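Local coordinates for protein hydratase ChsH2 (Mycobacterium tuberculosis SUMu008, PDB 4W78) that probably hydrates an enoyl-CoA intermediate of cholesterol breakdown, acting as the MaoC-like ChsH2 subunit in complex with ChsH1, at residues D47-I52 / P83-D88; L103-V108 / T119-L124. One frame throughout, in Å; residues are numbered along the deposited sequence.

Contact 1: residues D47-I52 / P83-D88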
loop_
_atom_site.group_PDB
_atom_site.type_symbol
_atom_site.label_atom_id
_atom_site.label_comp_id
_atom_site.label_asym_id
_atom_site.label_seq_id
_atom_site.Cartn_x
_atom_site.Cartn_y
_atom_site.Cartn_z
ATOM N N ASP F 47 -12.591 -13.560 10.205
ATOM C CA ASP F 47 -12.492 -12.269 9.534
ATOM C C ASP F 47 -11.063 -12.162 9.029
ATOM O O ASP F 47 -10.275 -13.095 9.192
ATOM C CB ASP F 47 -12.771 -11.146 10.543
ATOM C CG ASP F 47 -13.327 -9.878 9.890
ATOM O OD1 ASP F 47 -13.133 -9.682 8.668
ATOM O OD2 ASP F 47 -13.956 -9.074 10.620
ATOM N N ILE F 48 -10.727 -11.032 8.413
ATOM C CA ILE F 48 -9.341 -10.770 8.073
ATOM C C ILE F 48 -8.491 -10.799 9.346
ATOM O O ILE F 48 -8.981 -10.541 10.446
ATOM C CB ILE F 48 -9.164 -9.424 7.359
ATOM C CG1 ILE F 48 -9.602 -8.260 8.246
ATOM C CG2 ILE F 48 -9.953 -9.437 6.033
ATOM C CD1 ILE F 48 -9.228 -6.897 7.664
ATOM N N PHE F 49 -7.220 -11.149 9.177
ATOM C CA PHE F 49 -6.331 -11.295 10.323
ATOM C C PHE F 49 -4.933 -10.827 9.967
ATOM O O PHE F 49 -4.531 -10.821 8.798
ATOM C CB PHE F 49 -6.311 -12.737 10.860
ATOM C CG PHE F 49 -5.971 -13.779 9.830
ATOM C CD1 PHE F 49 -4.644 -14.125 9.573
ATOM C CD2 PHE F 49 -6.977 -14.441 9.144
ATOM C CE1 PHE F 49 -4.332 -15.103 8.637
ATOM C CE2 PHE F 49 -6.670 -15.416 8.202
ATOM C CZ PHE F 49 -5.350 -15.749 7.954
ATOM N N VAL F 50 -4.213 -10.438 11.013
ATOM C CA VAL F 50 -2.861 -9.889 10.882
ATOM C C VAL F 50 -1.889 -10.946 10.362
ATOM O O VAL F 50 -1.947 -12.113 10.773
ATOM C CB VAL F 50 -2.400 -9.370 12.262
ATOM C CG1 VAL F 50 -0.924 -8.926 12.246
ATOM C CG2 VAL F 50 -3.277 -8.221 12.727
ATOM N N ASN F 51 -0.977 -10.539 9.472
ATOM C CA ASN F 51 -0.024 -11.489 8.874
ATOM C C ASN F 51 1.241 -11.655 9.717
ATOM O O ASN F 51 1.482 -10.889 10.660
ATOM C CB ASN F 51 0.323 -11.111 7.419
ATOM C CG ASN F 51 1.286 -9.923 7.316
ATOM O OD1 ASN F 51 1.384 -9.112 8.223
ATOM N ND2 ASN F 51 2.016 -9.845 6.210
ATOM N N ILE F 52 2.053 -12.651 9.399
ATOM C CA ILE F 52 3.172 -12.976 10.278
ATOM C C ILE F 52 4.319 -11.967 10.132
ATOM O O ILE F 52 5.082 -11.763 11.076
ATOM C CB ILE F 52 3.626 -14.449 10.102
ATOM C CG1 ILE F 52 4.490 -14.894 11.301
ATOM C CG2 ILE F 52 4.317 -14.652 8.760
ATOM C CD1 ILE F 52 4.659 -16.402 11.342
ATOM N N PRO F 83 -5.602 -16.391 16.253
ATOM C CA PRO F 83 -5.492 -15.326 15.251
ATOM C C PRO F 83 -5.747 -13.941 15.843
ATOM O O PRO F 83 -6.419 -13.810 16.873
ATOM C CB PRO F 83 -6.579 -15.681 14.220
ATOM C CG PRO F 83 -6.932 -17.107 14.499
ATOM C CD PRO F 83 -6.721 -17.301 15.976
ATOM N N TRP F 84 -5.179 -12.927 15.204
ATOM C CA TRP F 84 -5.498 -11.548 15.529
ATOM C C TRP F 84 -6.466 -11.048 14.457
ATOM O O TRP F 84 -6.057 -10.635 13.362
ATOM C CB TRP F 84 -4.226 -10.695 15.591
ATOM C CG TRP F 84 -4.449 -9.282 16.031
ATOM C CD1 TRP F 84 -5.651 -8.654 16.295
ATOM C CD2 TRP F 84 -3.437 -8.321 16.279
ATOM N NE1 TRP F 84 -5.426 -7.352 16.681
ATOM C CE2 TRP F 84 -4.071 -7.125 16.679
ATOM C CE3 TRP F 84 -2.043 -8.360 16.219
ATOM C CZ2 TRP F 84 -3.354 -5.976 17.012
ATOM C CZ3 TRP F 84 -1.336 -7.216 16.545
ATOM C CH2 TRP F 84 -1.993 -6.041 16.933
ATOM N N TYR F 85 -7.752 -11.140 14.782
ATOM C CA TYR F 85 -8.818 -10.757 13.878
ATOM C C TYR F 85 -9.144 -9.279 13.981
ATOM O O TYR F 85 -8.864 -8.640 14.993
ATOM C CB TYR F 85 -10.075 -11.549 14.215
ATOM C CG TYR F 85 -10.052 -13.002 13.814
ATOM C CD1 TYR F 85 -9.764 -13.378 12.502
ATOM C CD2 TYR F 85 -10.338 -13.995 14.735
ATOM C CE1 TYR F 85 -9.765 -14.710 12.126
ATOM C CE2 TYR F 85 -10.333 -15.325 14.373
ATOM C CZ TYR F 85 -10.049 -15.679 13.066
ATOM O OH TYR F 85 -10.066 -17.011 12.711
ATOM N N ALA F 86 -9.753 -8.743 12.925
ATOM C CA ALA F 86 -10.248 -7.371 12.964
ATOM C C ALA F 86 -11.063 -7.140 14.233
ATOM O O ALA F 86 -11.874 -7.989 14.634
ATOM C CB ALA F 86 -11.086 -7.051 11.718
ATOM N N TYR F 87 -10.791 -5.993 14.857
ATOM C CA TYR F 87 -11.450 -5.496 16.072
ATOM C C TYR F 87 -10.955 -6.094 17.379
ATOM O O TYR F 87 -11.386 -5.666 18.455
ATOM C CB TYR F 87 -12.978 -5.567 15.982
ATOM C CG TYR F 87 -13.499 -4.939 14.719
ATOM C CD1 TYR F 87 -13.316 -3.587 14.469
ATOM C CD2 TYR F 87 -14.161 -5.704 13.771
ATOM C CE1 TYR F 87 -13.794 -3.006 13.306
ATOM C CE2 TYR F 87 -14.639 -5.140 12.600
ATOM C CZ TYR F 87 -14.447 -3.793 12.371
ATOM O OH TYR F 87 -14.928 -3.224 11.217
ATOM N N ASP F 88 -10.058 -7.072 17.294
ATOM C CA ASP F 88 -9.396 -7.568 18.491
ATOM C C ASP F 88 -8.337 -6.563 18.901
ATOM O O ASP F 88 -7.706 -5.914 18.058
ATOM C CB ASP F 88 -8.653 -8.882 18.243
ATOM C CG ASP F 88 -9.566 -10.085 18.086
ATOM O OD1 ASP F 88 -10.755 -10.010 18.463
ATOM O OD2 ASP F 88 -9.056 -11.134 17.600
HETATM O O HOH W 1 -13.812 -9.481 13.318
HETATM O O HOH W 2 -3.381 -13.440 12.974
#

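Contact 2: residues L103-V108 / T119-L124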
loop_
_atom_site.group_PDB
_atom_site.type_symbol
_atom_site.label_atom_id
_atom_site.label_comp_id
_atom_site.label_asym_id
_atom_site.label_seq_id
_atom_site.Cartn_x
_atom_site.Cartn_y
_atom_site.Cartn_z
ATOM N N LEU F 103 24.529 -8.967 25.630
ATOM C CA LEU F 103 23.498 -9.670 24.869
ATOM C C LEU F 103 22.308 -10.017 25.772
ATOM O O LEU F 103 22.457 -10.697 26.779
ATOM C CB LEU F 103 24.098 -10.936 24.264
ATOM C CG LEU F 103 23.193 -11.836 23.432
ATOM C CD1 LEU F 103 22.717 -11.110 22.189
ATOM C CD2 LEU F 103 23.949 -13.108 23.068
ATOM N N ILE F 104 21.135 -9.539 25.375
ATOM C CA ILE F 104 19.941 -9.646 26.203
ATOM C C ILE F 104 18.921 -10.498 25.479
ATOM O O ILE F 104 18.810 -10.423 24.262
ATOM C CB ILE F 104 19.346 -8.247 26.443
ATOM C CG1 ILE F 104 20.330 -7.406 27.251
ATOM C CG2 ILE F 104 18.001 -8.316 27.157
ATOM C CD1 ILE F 104 20.351 -5.964 26.873
ATOM N N THR F 105 18.192 -11.306 26.233
ATOM C CA THR F 105 17.060 -12.040 25.687
ATOM C C THR F 105 15.769 -11.548 26.327
ATOM O O THR F 105 15.678 -11.411 27.549
ATOM C CB THR F 105 17.209 -13.555 25.902
ATOM O OG1 THR F 105 18.443 -13.988 25.320
ATOM C CG2 THR F 105 16.060 -14.296 25.227
ATOM N N VAL F 106 14.781 -11.259 25.488
ATOM C CA VAL F 106 13.496 -10.773 25.954
ATOM C C VAL F 106 12.393 -11.702 25.477
ATOM O O VAL F 106 12.335 -12.046 24.287
ATOM C CB VAL F 106 13.195 -9.359 25.406
ATOM C CG1 VAL F 106 11.811 -8.905 25.835
ATOM C CG2 VAL F 106 14.253 -8.373 25.863
ATOM N N LYS F 107 11.521 -12.110 26.394
ATOM C CA LYS F 107 10.318 -12.863 26.034
ATOM C C LYS F 107 9.151 -11.908 25.890
ATOM O O LYS F 107 8.904 -11.083 26.764
ATOM C CB LYS F 107 9.991 -13.929 27.091
ATOM C CG LYS F 107 8.690 -14.670 26.773
ATOM C CD LYS F 107 8.353 -15.703 27.820
ATOM C CE LYS F 107 7.094 -16.459 27.418
ATOM N NZ LYS F 107 6.746 -17.507 28.408
ATOM N N VAL F 108 8.436 -12.023 24.772
ATOM C CA VAL F 108 7.310 -11.150 24.485
ATOM C C VAL F 108 6.070 -12.007 24.284
ATOM O O VAL F 108 6.137 -13.053 23.634
ATOM C CB VAL F 108 7.588 -10.330 23.200
ATOM C CG1 VAL F 108 6.396 -9.452 22.834
ATOM C CG2 VAL F 108 8.830 -9.471 23.378
ATOM N N THR F 119 3.827 -15.507 20.780
ATOM C CA THR F 119 4.827 -15.705 21.818
ATOM C C THR F 119 6.178 -15.642 21.134
ATOM O O THR F 119 6.428 -16.364 20.152
ATOM C CB THR F 119 4.628 -17.060 22.507
ATOM O OG1 THR F 119 3.309 -17.105 23.066
ATOM C CG2 THR F 119 5.643 -17.265 23.622
ATOM N N ALA F 120 7.052 -14.762 21.618
ATOM C CA ALA F 120 8.286 -14.506 20.893
ATOM C C ALA F 120 9.480 -14.414 21.815
ATOM O O ALA F 120 9.354 -14.097 22.994
ATOM C CB ALA F 120 8.170 -13.236 20.077
ATOM N N THR F 121 10.634 -14.718 21.250
ATOM C CA THR F 121 11.906 -14.589 21.950
ATOM C C THR F 121 12.784 -13.696 21.086
ATOM O O THR F 121 12.956 -13.945 19.888
ATOM C CB THR F 121 12.578 -15.962 22.163
ATOM O OG1 THR F 121 11.723 -16.804 22.947
ATOM C CG2 THR F 121 13.883 -15.793 22.891
ATOM N N VAL F 122 13.312 -12.629 21.683
ATOM C CA VAL F 122 14.097 -11.654 20.944
ATOM C C VAL F 122 15.480 -11.546 21.576
ATOM O O VAL F 122 15.597 -11.405 22.795
ATOM C CB VAL F 122 13.435 -10.270 20.991
ATOM C CG1 VAL F 122 14.230 -9.244 20.181
ATOM C CG2 VAL F 122 11.989 -10.358 20.494
ATOM N N GLU F 123 16.517 -11.627 20.753
ATOM C CA GLU F 123 17.886 -11.438 21.230
ATOM C C GLU F 123 18.395 -10.121 20.676
ATOM O O GLU F 123 18.210 -9.817 19.508
ATOM C CB GLU F 123 18.781 -12.586 20.780
ATOM C CG GLU F 123 18.429 -13.914 21.425
ATOM C CD GLU F 123 19.361 -15.022 20.985
ATOM O OE1 GLU F 123 20.023 -14.842 19.938
ATOM O OE2 GLU F 123 19.439 -16.060 21.678
ATOM N N LEU F 124 19.030 -9.322 21.522
ATOM C CA LEU F 124 19.482 -8.019 21.089
ATOM C C LEU F 124 20.675 -7.630 21.925
ATOM O O LEU F 124 20.908 -8.208 22.982
ATOM C CB LEU F 124 18.385 -6.966 21.283
ATOM C CG LEU F 124 17.983 -6.598 22.713
ATOM C CD1 LEU F 124 17.447 -5.173 22.760
ATOM C CD2 LEU F 124 16.947 -7.563 23.272
#

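Contact 1: residues D47-I52 / P83-D88
Asp47 reaches the 83-88 loop through both its carboxylate and its backbone carbonyl: OD2 lies 3.7 Å from Ala86 CB, and the backbone O sits at the edge of the Tyr85 ring, 3.4 Å from CD1. That carbonyl has no hydrogen-bond partner in the model. A water joins OD2 to Ala86 O, while OD1 takes the N-H of Ile48 and a salt bridge from Arg37. Ile48 accepts the Ala86 N-H on its O, N to O 3.2 Å, and its CG1 touches Ala86 CB. Phe49 forms a single backbone bridge with Tyr85. Its CB lies 3.9 Å from Tyr85 CD1, but its ring, with CG set between backbone N and carbonyl carbon (chi1 55°), leads away to meet His34, a ligand of the bound cadmium ion. Val50 N donates to Trp84 O at 3.0 Å, and a second water links Val50 O to Trp84 N. Val50 CG2 stands over one face of the indole, a CH-pi contact 3.9 Å from the centroid of the five-membered ring. Asn51 then N-caps helix 52-67. In this MaoC-like, probably hot-dog-type subunit, the contact ties the loop leading into the long helix to a type II turn, Tyr85 to Asp88, just before strand 89-100.

Contact 2: residues L103-V108 / T119-L124
Leu124 packs against Ile104 and Val106 on one face of the sheet, where strands 103-111 and 116-125 pair as a beta hairpin, two neighbouring antiparallel strands of the sheet that wraps helix 52-67 in what is probably a hot-dog fold. The short segments run at 162° to each other, and three hydrogen-bonded pairs, Ile104 with Leu124, Val106 with Val122 and Val108 with Ala120, alternate with two non-hydrogen-bonded ones. Each hydrogen-bonded pair exchanges two N-H...O bonds; the shortest, Ile104 N to Leu124 O at 2.7 Å, is almost straight (176°).

The side chain of Leu124 starts from a CB on the face shared with Val106 and Val122. CG lies between the backbone N and the carbonyl carbon (chi1 68°), and beyond it the CD2 branch makes the cross-strand contacts. This methyl lies 3.6 Å from Ile104 O, 4.0 Å from Ile104 CB and 3.8 Å from Val106 CG2, so one tip touches two residues of the partner strand. The residue also packs on Ala67 of helix 52-67 and Ile73 of strand 72-80. Further along the same face, Val108 meets Tyr62 and Val63 of that helix, and Val122 meets Val59.

Thr105, Lys107, Thr121 and Glu123 project from the other face. Thr105 and Glu123 run alongside each other, Thr105 OG1 flanking Glu123 CG at 3.9 Å, with the Glu123 carboxylate OE1 hydrogen-bonded to Ser75 OG in strand 72-80. The extended Lys107 chain crosses over Thr119, bringing its CE to within 4.1 Å of Thr119 CG2. Thr105 also meets Thr121 through carbon: Thr105 CG2 and Thr121 CG2, each anti to its own backbone N, come within 3.5 Å.

In the fold
Contact 1 joins two irregular loops and is buried, whereas contact 2 pairs two regular strands and is only partly buried, one face against helix 52-67 and the other carrying exposed threonine and lysine side chains. They lie on opposite sides of the chain's centre, with centres about 23 Å apart. Helix 52-67 is common to both: residues 47-52 lead into its start, while contact 2 packs along its flank and far end. A regular set of backbone bonds and aliphatic packing holds the hairpin; the loops instead rely on two direct backbone bonds, bridging waters and aromatic rings, beside the cadmium site and with Tyr87 OH hydrogen-bonded to Asp38 of the second ChsH2 subunit.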